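Local atomic coordinates of HD domain protein (Enterococcus faecalis, PDB entry 4LRL), a protein that probably hydrolyses deoxyribonucleoside triphosphates as an HD-domain triphosphohydrolase under allosteric control, and binds dGTP and dTTP together with a metal ion. Residues C[38-43]-C[54-59]; C[95-100]-C[207-212]; C[128-133]-C[185-190]. All blocks are in the same frame, centred on the assembly; numbering follows the deposited sequence.

Contact 1: residues C[38-43]-C[54-59]; sequences KVFRDP and VILDLI. With DGT (2'-deoxyguanosine-5'-triphosphate), chain O.
Leu56 on helix 54-59 sends its CD1 methyl against the aliphatic stem of Lys38 on strand 38-42, with CD1 3.5 Å from Lys38 CD and the two side chains crossing at about a right angle. Leu56 CD1 also comes to the edge of the Phe40 ring, near its plane, 4.3 Å from Phe40 CZ. Ile59 CG2 approaches that ring obliquely, 4.2 Å from Phe40 CE2. This is the apolar, well-packed part of the contact, and the base of dGTP lies on it: Phe40 CE2 is 3.3 Å from C4 of the nucleotide, and Ile59 CG2 is 3.6 Å from O6. The deoxyribose carbon C2' sits over one face of the ring.

The Lys38-Leu56 side is more open and polar: both residues stay partly exposed, while Phe40 and Ile59 are buried. Lys38 runs out extended and then bends at its last torsion (chi4 67°), which carries NZ to the triphosphate, 2.6 Å from O2G and 3.0 Å from O1B. Beyond the segments, Asn60, Gln65 and Arg68 bind this dGTP, as do Arg350 and Lys354 of the second subunit, so the nucleotide bridges two chains in what is probably an allosteric site. Strand 38-42 pairs with strand 46-52 in a hairpin, while Phe40 and Ile59 both rest on Leu92 of helix 87-108 and Ile59 also reaches Leu132 of helix 124-133.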
loop_
_atom_site.group_PDB
_atom_site.type_symbol
_atom_site.label_atom_id
_atom_site.label_comp_id
_atom_site.label_asym_id
_atom_site.label_seq_id
_atom_site.Cartn_x
_atom_site.Cartn_y
_atom_site.Cartn_z
ATOM N N LYS C 38 -0.512 23.837 -14.170
ATOM C CA LYS C 38 -1.165 22.715 -14.839
ATOM C C LYS C 38 -0.728 21.383 -14.242
ATOM O O LYS C 38 0.439 21.003 -14.325
ATOM C CB LYS C 38 -0.886 22.733 -16.341
ATOM C CG LYS C 38 -1.831 21.866 -17.153
ATOM C CD LYS C 38 -1.516 21.988 -18.618
ATOM C CE LYS C 38 -2.745 21.784 -19.460
ATOM N NZ LYS C 38 -3.736 22.891 -19.271
ATOM N N VAL C 39 -1.681 20.683 -13.641
ATOM C CA VAL C 39 -1.397 19.411 -12.986
ATOM C C VAL C 39 -1.822 18.221 -13.845
ATOM O O VAL C 39 -2.908 18.211 -14.448
ATOM C CB VAL C 39 -2.004 19.309 -11.543
ATOM C CG1 VAL C 39 -1.360 20.331 -10.606
ATOM C CG2 VAL C 39 -3.532 19.455 -11.551
ATOM N N PHE C 40 -0.941 17.228 -13.890
ATOM C CA PHE C 40 -1.184 16.004 -14.622
ATOM C C PHE C 40 -1.288 14.871 -13.609
ATOM O O PHE C 40 -0.366 14.630 -12.831
ATOM C CB PHE C 40 -0.030 15.713 -15.586
ATOM C CG PHE C 40 0.155 16.744 -16.675
ATOM C CD1 PHE C 40 0.359 18.090 -16.371
ATOM C CD2 PHE C 40 0.179 16.358 -18.009
ATOM C CE1 PHE C 40 0.549 19.032 -17.375
ATOM C CE2 PHE C 40 0.378 17.293 -19.017
ATOM C CZ PHE C 40 0.558 18.630 -18.702
ATOM N N ARG C 41 -2.413 14.169 -13.619
ATOM C CA ARG C 41 -2.560 13.024 -12.746
ATOM C C ARG C 41 -1.525 11.962 -13.121
ATOM O O ARG C 41 -1.355 11.628 -14.294
ATOM C CB ARG C 41 -3.982 12.480 -12.831
ATOM C CG ARG C 41 -4.489 11.891 -11.535
ATOM C CD ARG C 41 -4.516 12.929 -10.413
ATOM N NE ARG C 41 -4.732 12.285 -9.119
ATOM C CZ ARG C 41 -5.861 12.348 -8.419
ATOM N NH1 ARG C 41 -6.885 13.067 -8.851
ATOM N NH2 ARG C 41 -5.953 11.709 -7.265
ATOM N N ASP C 42 -0.812 11.470 -12.114
ATOM C CA ASP C 42 0.186 10.439 -12.294
ATOM C C ASP C 42 0.071 9.429 -11.163
ATOM O O ASP C 42 0.106 9.795 -9.997
ATOM C CB ASP C 42 1.591 11.049 -12.314
ATOM C CG ASP C 42 2.669 10.013 -12.572
ATOM O OD1 ASP C 42 2.651 9.390 -13.642
ATOM O OD2 ASP C 42 3.545 9.817 -11.708
ATOM N N PRO C 43 -0.065 8.141 -11.499
ATOM C CA PRO C 43 -0.274 7.158 -10.430
ATOM C C PRO C 43 0.922 7.019 -9.479
ATOM O O PRO C 43 0.753 6.590 -8.332
ATOM C CB PRO C 43 -0.541 5.856 -11.193
ATOM C CG PRO C 43 0.033 6.071 -12.550
ATOM C CD PRO C 43 -0.099 7.532 -12.840
ATOM N N VAL C 54 7.416 26.971 -21.532
ATOM C CA VAL C 54 8.388 26.173 -22.272
ATOM C C VAL C 54 8.160 24.671 -22.041
ATOM O O VAL C 54 8.186 23.880 -22.988
ATOM C CB VAL C 54 9.842 26.565 -21.896
ATOM C CG1 VAL C 54 10.851 25.574 -22.465
ATOM C CG2 VAL C 54 10.151 27.972 -22.378
ATOM N N ILE C 55 7.927 24.297 -20.780
ATOM C CA ILE C 55 7.709 22.907 -20.399
ATOM C C ILE C 55 6.395 22.385 -20.985
ATOM O O ILE C 55 6.365 21.292 -21.552
ATOM C CB ILE C 55 7.751 22.722 -18.856
ATOM C CG1 ILE C 55 9.103 23.182 -18.284
ATOM C CG2 ILE C 55 7.415 21.274 -18.459
ATOM C CD1 ILE C 55 10.337 22.459 -18.838
ATOM N N LEU C 56 5.323 23.171 -20.868
ATOM C CA LEU C 56 4.038 22.776 -21.430
ATOM C C LEU C 56 4.147 22.548 -22.938
ATOM O O LEU C 56 3.632 21.551 -23.463
ATOM C CB LEU C 56 2.949 23.803 -21.119
ATOM C CG LEU C 56 1.557 23.439 -21.665
ATOM C CD1 LEU C 56 1.030 22.156 -21.040
ATOM C CD2 LEU C 56 0.571 24.565 -21.481
ATOM N N ASP C 57 4.831 23.470 -23.616
ATOM C CA ASP C 57 5.055 23.363 -25.059
ATOM C C ASP C 57 5.882 22.130 -25.424
ATOM O O ASP C 57 5.606 21.465 -26.426
ATOM C CB ASP C 57 5.733 24.622 -25.607
ATOM C CG ASP C 57 4.815 25.827 -25.629
ATOM O OD1 ASP C 57 3.580 25.663 -25.518
ATOM O OD2 ASP C 57 5.337 26.949 -25.770
ATOM N N LEU C 58 6.896 21.828 -24.618
ATOM C CA LEU C 58 7.724 20.652 -24.878
ATOM C C LEU C 58 6.909 19.372 -24.738
ATOM O O LEU C 58 7.009 18.483 -25.586
ATOM C CB LEU C 58 8.965 20.625 -23.982
ATOM C CG LEU C 58 10.114 21.572 -24.365
ATOM C CD1 LEU C 58 11.195 21.547 -23.287
ATOM C CD2 LEU C 58 10.719 21.252 -25.736
ATOM N N ILE C 59 6.090 19.298 -23.684
ATOM C CA ILE C 59 5.203 18.159 -23.454
ATOM C C ILE C 59 4.259 17.971 -24.629
ATOM O O ILE C 59 4.032 16.858 -25.080
ATOM C CB ILE C 59 4.387 18.332 -22.140
ATOM C CG1 ILE C 59 5.327 18.226 -20.931
ATOM C CG2 ILE C 59 3.226 17.316 -22.068
ATOM C CD1 ILE C 59 4.711 18.610 -19.607
HETATM P PG DGT O . -5.937 24.303 -21.917
HETATM O O1G DGT O . -6.051 25.120 -23.188
HETATM O O2G DGT O . -4.542 23.810 -21.605
HETATM O O3G DGT O . -6.666 24.930 -20.745
HETATM O O3B DGT O . -6.744 22.951 -22.272
HETATM P PB DGT O . -7.364 22.013 -21.117
HETATM O O1B DGT O . -6.645 22.274 -19.820
HETATM O O2B DGT O . -8.871 22.139 -21.172
HETATM O O3A DGT O . -7.014 20.531 -21.668
HETATM P PA DGT O . -5.523 19.972 -21.909
HETATM O O1A DGT O . -4.484 20.950 -21.459
HETATM O O2A DGT O . -5.443 19.429 -23.313
HETATM O "O5'" DGT O . -5.494 18.723 -20.893
HETATM C "C5'" DGT O . -6.041 18.839 -19.577
HETATM C "C4'" DGT O . -5.780 17.570 -18.776
HETATM O "O4'" DGT O . -5.076 16.614 -19.568
HETATM C "C3'" DGT O . -4.908 17.861 -17.564
HETATM O "O3'" DGT O . -5.518 17.285 -16.396
HETATM C "C2'" DGT O . -3.568 17.202 -17.849
HETATM C "C1'" DGT O . -3.959 16.109 -18.832
HETATM N N9 DGT O . -2.885 15.689 -19.770
HETATM C C8 DGT O . -2.363 14.454 -19.826
HETATM N N7 DGT O . -1.416 14.354 -20.789
HETATM C C5 DGT O . -1.328 15.556 -21.370
HETATM C C6 DGT O . -0.522 16.137 -22.460
HETATM O O6 DGT O . 0.311 15.430 -23.066
HETATM N N1 DGT O . -0.725 17.428 -22.765
HETATM C C2 DGT O . -1.629 18.198 -22.119
HETATM N N2 DGT O . -1.775 19.491 -22.483
HETATM N N3 DGT O . -2.406 17.724 -21.107
HETATM C C4 DGT O . -2.296 16.434 -20.698
#

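Contact 2: residues C[95-100]-C[207-212]; sequences YEITRR and DRMDYL. With NI (nickel (II) ion), chain N.
A single methyl makes nearly all of this contact: Ile97 CD1 presses against the backbone of helix 207-212, 3.5 Å from Asp210 N, as well as against side chains. Ile97 CD1 also touches Met209 CB at 4.0 Å and Asp210 CB at 3.7 Å. CG1 lies anti to the carbonyl carbon (chi1 -64°) and the chain then runs on extended, which carries CD1 across to the facing helix. The Met209 side chain bends at its last torsion, bringing CE to the CG2 branch of Ile97 at 4.2 Å.

Beside this apolar point, Glu96 holds two arginines of its own helix. Arg99 grips it side-on, NE to OE2 and NH2 to OE1, the latter on the syn side; Arg100 NE and NH1 both go to Glu96 OE1, on the anti side, with NE at 2.7 Å.

Asp207, one turn before Asp210, binds nickel through OD2 at 2.1 Å, in the His90, His134, Asp135 and Asp207 set of the HD domain. Asp210 takes His90 ND1 on OD1, and His45 and Arg214 on OD2. Its carboxylate is thus a second-shell group that probably helps to orient the ring of the metal ligand His90 and to make it a stronger donor to the metal.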
loop_
_atom_site.group_PDB
_atom_site.type_symbol
_atom_site.label_atom_id
_atom_site.label_comp_id
_atom_site.label_asym_id
_atom_site.label_seq_id
_atom_site.Cartn_x
_atom_site.Cartn_y
_atom_site.Cartn_z
ATOM N N TYR C 95 10.893 14.496 -15.121
ATOM C CA TYR C 95 10.709 15.944 -15.027
ATOM C C TYR C 95 10.185 16.336 -13.644
ATOM O O TYR C 95 10.691 17.268 -13.023
ATOM C CB TYR C 95 9.764 16.466 -16.121
ATOM C CG TYR C 95 9.072 17.756 -15.705
ATOM C CD1 TYR C 95 9.726 18.982 -15.816
ATOM C CD2 TYR C 95 7.786 17.741 -15.149
ATOM C CE1 TYR C 95 9.112 20.167 -15.409
ATOM C CE2 TYR C 95 7.165 18.928 -14.730
ATOM C CZ TYR C 95 7.838 20.133 -14.873
ATOM O OH TYR C 95 7.251 21.309 -14.482
ATOM N N GLU C 96 9.171 15.620 -13.167
ATOM C CA GLU C 96 8.569 15.927 -11.874
ATOM C C GLU C 96 9.529 15.795 -10.684
ATOM O O GLU C 96 9.576 16.681 -9.828
ATOM C CB GLU C 96 7.301 15.093 -11.632
ATOM C CG GLU C 96 6.638 15.358 -10.267
ATOM C CD GLU C 96 6.138 16.796 -10.074
ATOM O OE1 GLU C 96 5.758 17.129 -8.929
ATOM O OE2 GLU C 96 6.094 17.591 -11.046
ATOM N N ILE C 97 10.272 14.692 -10.633
ATOM C CA ILE C 97 11.244 14.464 -9.561
ATOM C C ILE C 97 12.295 15.582 -9.567
ATOM O O ILE C 97 12.646 16.110 -8.517
ATOM C CB ILE C 97 11.920 13.076 -9.686
ATOM C CG1 ILE C 97 10.875 11.947 -9.511
ATOM C CG2 ILE C 97 13.099 12.951 -8.710
ATOM C CD1 ILE C 97 11.460 10.523 -9.525
ATOM N N THR C 98 12.754 15.947 -10.763
ATOM C CA THR C 98 13.752 16.995 -10.974
ATOM C C THR C 98 13.214 18.346 -10.496
ATOM O O THR C 98 13.943 19.129 -9.875
ATOM C CB THR C 98 14.144 17.081 -12.469
ATOM O OG1 THR C 98 14.723 15.840 -12.880
ATOM C CG2 THR C 98 15.154 18.169 -12.715
ATOM N N ARG C 99 11.935 18.603 -10.772
ATOM C CA ARG C 99 11.299 19.836 -10.319
ATOM C C ARG C 99 11.256 19.876 -8.793
ATOM O O ARG C 99 11.527 20.908 -8.182
ATOM C CB ARG C 99 9.902 19.987 -10.917
ATOM C CG ARG C 99 9.221 21.300 -10.573
ATOM C CD ARG C 99 7.716 21.219 -10.783
ATOM N NE ARG C 99 7.037 20.325 -9.847
ATOM C CZ ARG C 99 6.780 20.589 -8.560
ATOM N NH1 ARG C 99 7.148 21.745 -8.006
ATOM N NH2 ARG C 99 6.140 19.683 -7.815
ATOM N N ARG C 100 10.945 18.742 -8.173
ATOM C CA ARG C 100 10.890 18.695 -6.709
ATOM C C ARG C 100 12.261 18.957 -6.101
ATOM O O ARG C 100 12.361 19.671 -5.100
ATOM C CB ARG C 100 10.286 17.378 -6.222
ATOM C CG ARG C 100 8.801 17.286 -6.540
ATOM C CD ARG C 100 8.192 15.948 -6.210
ATOM N NE ARG C 100 6.858 15.850 -6.810
ATOM C CZ ARG C 100 5.971 14.878 -6.583
ATOM N NH1 ARG C 100 4.795 14.910 -7.198
ATOM N NH2 ARG C 100 6.247 13.882 -5.745
ATOM N N ASP C 207 16.238 10.062 -13.125
ATOM C CA ASP C 207 15.926 9.069 -14.153
ATOM C C ASP C 207 15.774 7.688 -13.505
ATOM O O ASP C 207 14.726 7.049 -13.606
ATOM C CB ASP C 207 17.044 9.092 -15.224
ATOM C CG ASP C 207 16.790 8.148 -16.397
ATOM O OD1 ASP C 207 17.707 7.978 -17.219
ATOM O OD2 ASP C 207 15.697 7.575 -16.525
ATOM N N ARG C 208 16.822 7.243 -12.828
ATOM C CA ARG C 208 16.785 5.985 -12.089
ATOM C C ARG C 208 15.664 5.970 -11.047
ATOM O O ARG C 208 14.932 4.978 -10.929
ATOM C CB ARG C 208 18.136 5.714 -11.423
ATOM C CG ARG C 208 19.316 5.673 -12.392
ATOM C CD ARG C 208 20.572 5.567 -11.597
ATOM N NE ARG C 208 21.819 5.616 -12.361
ATOM C CZ ARG C 208 22.378 4.569 -12.961
ATOM N NH1 ARG C 208 23.544 4.707 -13.584
ATOM N NH2 ARG C 208 21.779 3.380 -12.929
ATOM N N MET C 209 15.507 7.073 -10.317
ATOM C CA MET C 209 14.498 7.132 -9.258
ATOM C C MET C 209 13.079 6.948 -9.814
ATOM O O MET C 209 12.284 6.202 -9.255
ATOM C CB MET C 209 14.631 8.409 -8.418
ATOM C CG MET C 209 15.904 8.433 -7.558
ATOM S SD MET C 209 15.858 9.640 -6.217
ATOM C CE MET C 209 16.474 11.112 -7.025
ATOM N N ASP C 210 12.776 7.594 -10.932
ATOM C CA ASP C 210 11.460 7.429 -11.514
ATOM C C ASP C 210 11.236 6.017 -12.060
ATOM O O ASP C 210 10.224 5.414 -11.748
ATOM C CB ASP C 210 11.163 8.463 -12.595
ATOM C CG ASP C 210 9.721 8.384 -13.066
ATOM O OD1 ASP C 210 9.485 7.780 -14.131
ATOM O OD2 ASP C 210 8.818 8.890 -12.355
ATOM N N TYR C 211 12.156 5.484 -12.873
ATOM C CA TYR C 211 11.856 4.179 -13.459
ATOM C C TYR C 211 11.819 3.062 -12.429
ATOM O O TYR C 211 10.994 2.158 -12.531
ATOM C CB TYR C 211 12.674 3.833 -14.728
ATOM C CG TYR C 211 14.148 3.549 -14.579
ATOM C CD1 TYR C 211 14.618 2.433 -13.877
ATOM C CD2 TYR C 211 15.082 4.363 -15.214
ATOM C CE1 TYR C 211 15.991 2.169 -13.781
ATOM C CE2 TYR C 211 16.450 4.111 -15.123
ATOM C CZ TYR C 211 16.899 3.016 -14.408
ATOM O OH TYR C 211 18.265 2.786 -14.339
ATOM N N LEU C 212 12.662 3.145 -11.408
ATOM C CA LEU C 212 12.602 2.135 -10.344
ATOM C C LEU C 212 11.226 2.120 -9.673
ATOM O O LEU C 212 10.618 1.062 -9.528
ATOM C CB LEU C 212 13.733 2.293 -9.329
ATOM C CG LEU C 212 15.135 1.979 -9.895
ATOM C CD1 LEU C 212 16.237 2.431 -8.922
ATOM C CD2 LEU C 212 15.341 0.502 -10.311
HETATM NI NI NI N . 14.811 7.493 -18.449
HETATM O O HOH W 1 16.576 6.530 -19.187
HETATM O O HOH W 2 14.386 5.138 -18.788
#

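Contact 3: residues C[128-133]-C[185-190]; sequences LCAALL and SVITKQ
This is a small, buried, apolar contact between two helices of the HD domain, joining helix 124-133 to the C-terminal part of helix 179-187. At its centre Ala130 CB meets the CG1 branch of Val186, 3.6 Å apart, with Val186 CB itself only 3.8 Å from the same methyl. CG1 stands anti to the backbone N of Val186 (chi1 177°), which puts this branch against the alanine. The short alanine side chain lets the helices come close: the CA atoms of Ala130 and Val186 are 6.4 Å apart.

Ile187 adds the second point of touch. Ile187 CD1 lies against segment 128-133, 4.1 Å from Ala130 O, 4.5 Å from Ala130 CB and 4.4 Å from Leu133 O, so this methyl lies over the carbonyl side of the turn as well as beside a side chain.

The second helix is closed by a Schellman motif. Lys189, with positive phi (72°), is the C-prime residue, and Gln190 N returns to Ser185 O at 2.7 Å, with a weak inner bond from Lys189 N to Val186 O. Thr188 OG1 then donates to Gln190 OE1, in the carbonyl plane and on a lone pair.

Helix 194-200 packs alongside, with Ile200 touching both Ala130 and Val186. Ala131, whose CB points away from segment 185-190, packs on Thr98 of helix 87-108. Across these two segments the helices therefore meet by van der Waals contact, methyl to methyl and methyl to carbonyl, while the Schellman bonds close the helix end and Ala131 O is bonded to ND1 of the metal ligand His134.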
loop_
_atom_site.group_PDB
_atom_site.type_symbol
_atom_site.label_atom_id
_atom_site.label_comp_id
_atom_site.label_asym_id
_atom_site.label_seq_id
_atom_site.Cartn_x
_atom_site.Cartn_y
_atom_site.Cartn_z
ATOM N N LEU C 128 15.111 21.271 -16.137
ATOM C CA LEU C 128 13.781 20.710 -16.361
ATOM C C LEU C 128 13.640 20.237 -17.800
ATOM O O LEU C 128 13.080 19.169 -18.064
ATOM C CB LEU C 128 12.690 21.727 -16.010
ATOM C CG LEU C 128 12.583 22.117 -14.539
ATOM C CD1 LEU C 128 11.550 23.220 -14.304
ATOM C CD2 LEU C 128 12.281 20.888 -13.702
ATOM N N CYS C 129 14.173 21.028 -18.727
ATOM C CA CYS C 129 14.149 20.657 -20.137
ATOM C C CYS C 129 14.913 19.357 -20.377
ATOM O O CYS C 129 14.370 18.417 -20.956
ATOM C CB CYS C 129 14.683 21.797 -21.004
ATOM S SG CYS C 129 13.537 23.183 -21.095
ATOM N N ALA C 130 16.153 19.294 -19.901
ATOM C CA ALA C 130 16.949 18.061 -20.004
ATOM C C ALA C 130 16.276 16.851 -19.353
ATOM O O ALA C 130 16.364 15.745 -19.881
ATOM C CB ALA C 130 18.328 18.256 -19.455
ATOM N N ALA C 131 15.597 17.064 -18.227
ATOM C CA ALA C 131 14.871 15.987 -17.553
ATOM C C ALA C 131 13.712 15.457 -18.403
ATOM O O ALA C 131 13.527 14.253 -18.534
ATOM C CB ALA C 131 14.360 16.454 -16.216
ATOM N N LEU C 132 12.943 16.367 -18.988
ATOM C CA LEU C 132 11.820 15.985 -19.818
ATOM C C LEU C 132 12.254 15.264 -21.103
ATOM O O LEU C 132 11.598 14.310 -21.558
ATOM C CB LEU C 132 10.979 17.215 -20.148
ATOM C CG LEU C 132 9.666 16.931 -20.878
ATOM C CD1 LEU C 132 8.760 16.020 -20.021
ATOM C CD2 LEU C 132 8.984 18.233 -21.234
ATOM N N LEU C 133 13.362 15.718 -21.676
ATOM C CA LEU C 133 13.774 15.276 -23.005
ATOM C C LEU C 133 14.797 14.152 -22.981
ATOM O O LEU C 133 15.220 13.697 -24.048
ATOM C CB LEU C 133 14.338 16.459 -23.802
ATOM C CG LEU C 133 13.399 17.624 -24.119
ATOM C CD1 LEU C 133 14.207 18.789 -24.656
ATOM C CD2 LEU C 133 12.302 17.197 -25.099
ATOM N N SER C 185 23.920 19.282 -24.226
ATOM C CA SER C 185 25.141 19.118 -23.435
ATOM C C SER C 185 24.914 18.573 -22.024
ATOM O O SER C 185 25.826 17.979 -21.436
ATOM C CB SER C 185 25.914 20.443 -23.359
ATOM O OG SER C 185 25.255 21.395 -22.538
ATOM N N VAL C 186 23.716 18.779 -21.478
ATOM C CA VAL C 186 23.370 18.213 -20.175
ATOM C C VAL C 186 23.251 16.706 -20.319
ATOM O O VAL C 186 23.737 15.952 -19.479
ATOM C CB VAL C 186 22.044 18.787 -19.588
ATOM C CG1 VAL C 186 21.702 18.107 -18.262
ATOM C CG2 VAL C 186 22.148 20.277 -19.380
ATOM N N ILE C 187 22.605 16.286 -21.402
ATOM C CA ILE C 187 22.379 14.878 -21.687
ATOM C C ILE C 187 23.683 14.162 -22.047
ATOM O O ILE C 187 23.900 13.029 -21.632
ATOM C CB ILE C 187 21.278 14.710 -22.777
ATOM C CG1 ILE C 187 19.908 14.986 -22.154
ATOM C CG2 ILE C 187 21.282 13.310 -23.370
ATOM C CD1 ILE C 187 18.968 15.710 -23.056
ATOM N N THR C 188 24.557 14.832 -22.794
ATOM C CA THR C 188 25.847 14.255 -23.141
ATOM C C THR C 188 26.829 14.405 -21.981
ATOM O O THR C 188 27.961 13.913 -22.047
ATOM C CB THR C 188 26.450 14.890 -24.416
ATOM O OG1 THR C 188 26.815 16.249 -24.153
ATOM C CG2 THR C 188 25.463 14.832 -25.571
ATOM N N LYS C 189 26.389 15.103 -20.932
ATOM C CA LYS C 189 27.138 15.245 -19.675
ATOM C C LYS C 189 28.355 16.152 -19.840
ATOM O O LYS C 189 29.336 16.044 -19.098
ATOM C CB LYS C 189 27.546 13.874 -19.106
ATOM C CG LYS C 189 26.393 12.870 -18.979
ATOM C CD LYS C 189 26.888 11.495 -18.535
ATOM C CE LYS C 189 26.997 11.420 -17.008
ATOM N NZ LYS C 189 28.020 10.436 -16.541
ATOM N N GLN C 190 28.281 17.057 -20.808
ATOM C CA GLN C 190 29.385 17.962 -21.078
ATOM C C GLN C 190 29.148 19.353 -20.499
ATOM O O GLN C 190 30.079 20.149 -20.374
ATOM C CB GLN C 190 29.675 18.017 -22.580
ATOM C CG GLN C 190 30.314 16.732 -23.115
ATOM C CD GLN C 190 30.376 16.681 -24.635
ATOM O OE1 GLN C 190 29.348 16.584 -25.306
ATOM N NE2 GLN C 190 31.586 16.735 -25.182
#

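Helices 87-108 and 124-133 tie the three contacts together. Contacts 2 and 3, centred 13 Å apart, meet where Tyr95 CE1 lies 3.7 Å from Leu128 CD2; along the chain contact 3 falls between the two segments of contact 2. Contact 1, earlier in the chain, has its centre 14 Å from that of contact 2 and 17 Å from that of contact 3. It reaches them through Ile55 CG2 on Tyr95 CE1 at 3.7 Å and Leu58 CD1 on Cys129 SG at 3.6 Å. Contact 2 supplies a nickel ligand, the Ile187 side chain of contact 3 lies about 10 Å from the nickel, and contact 1 lines the dGTP pocket.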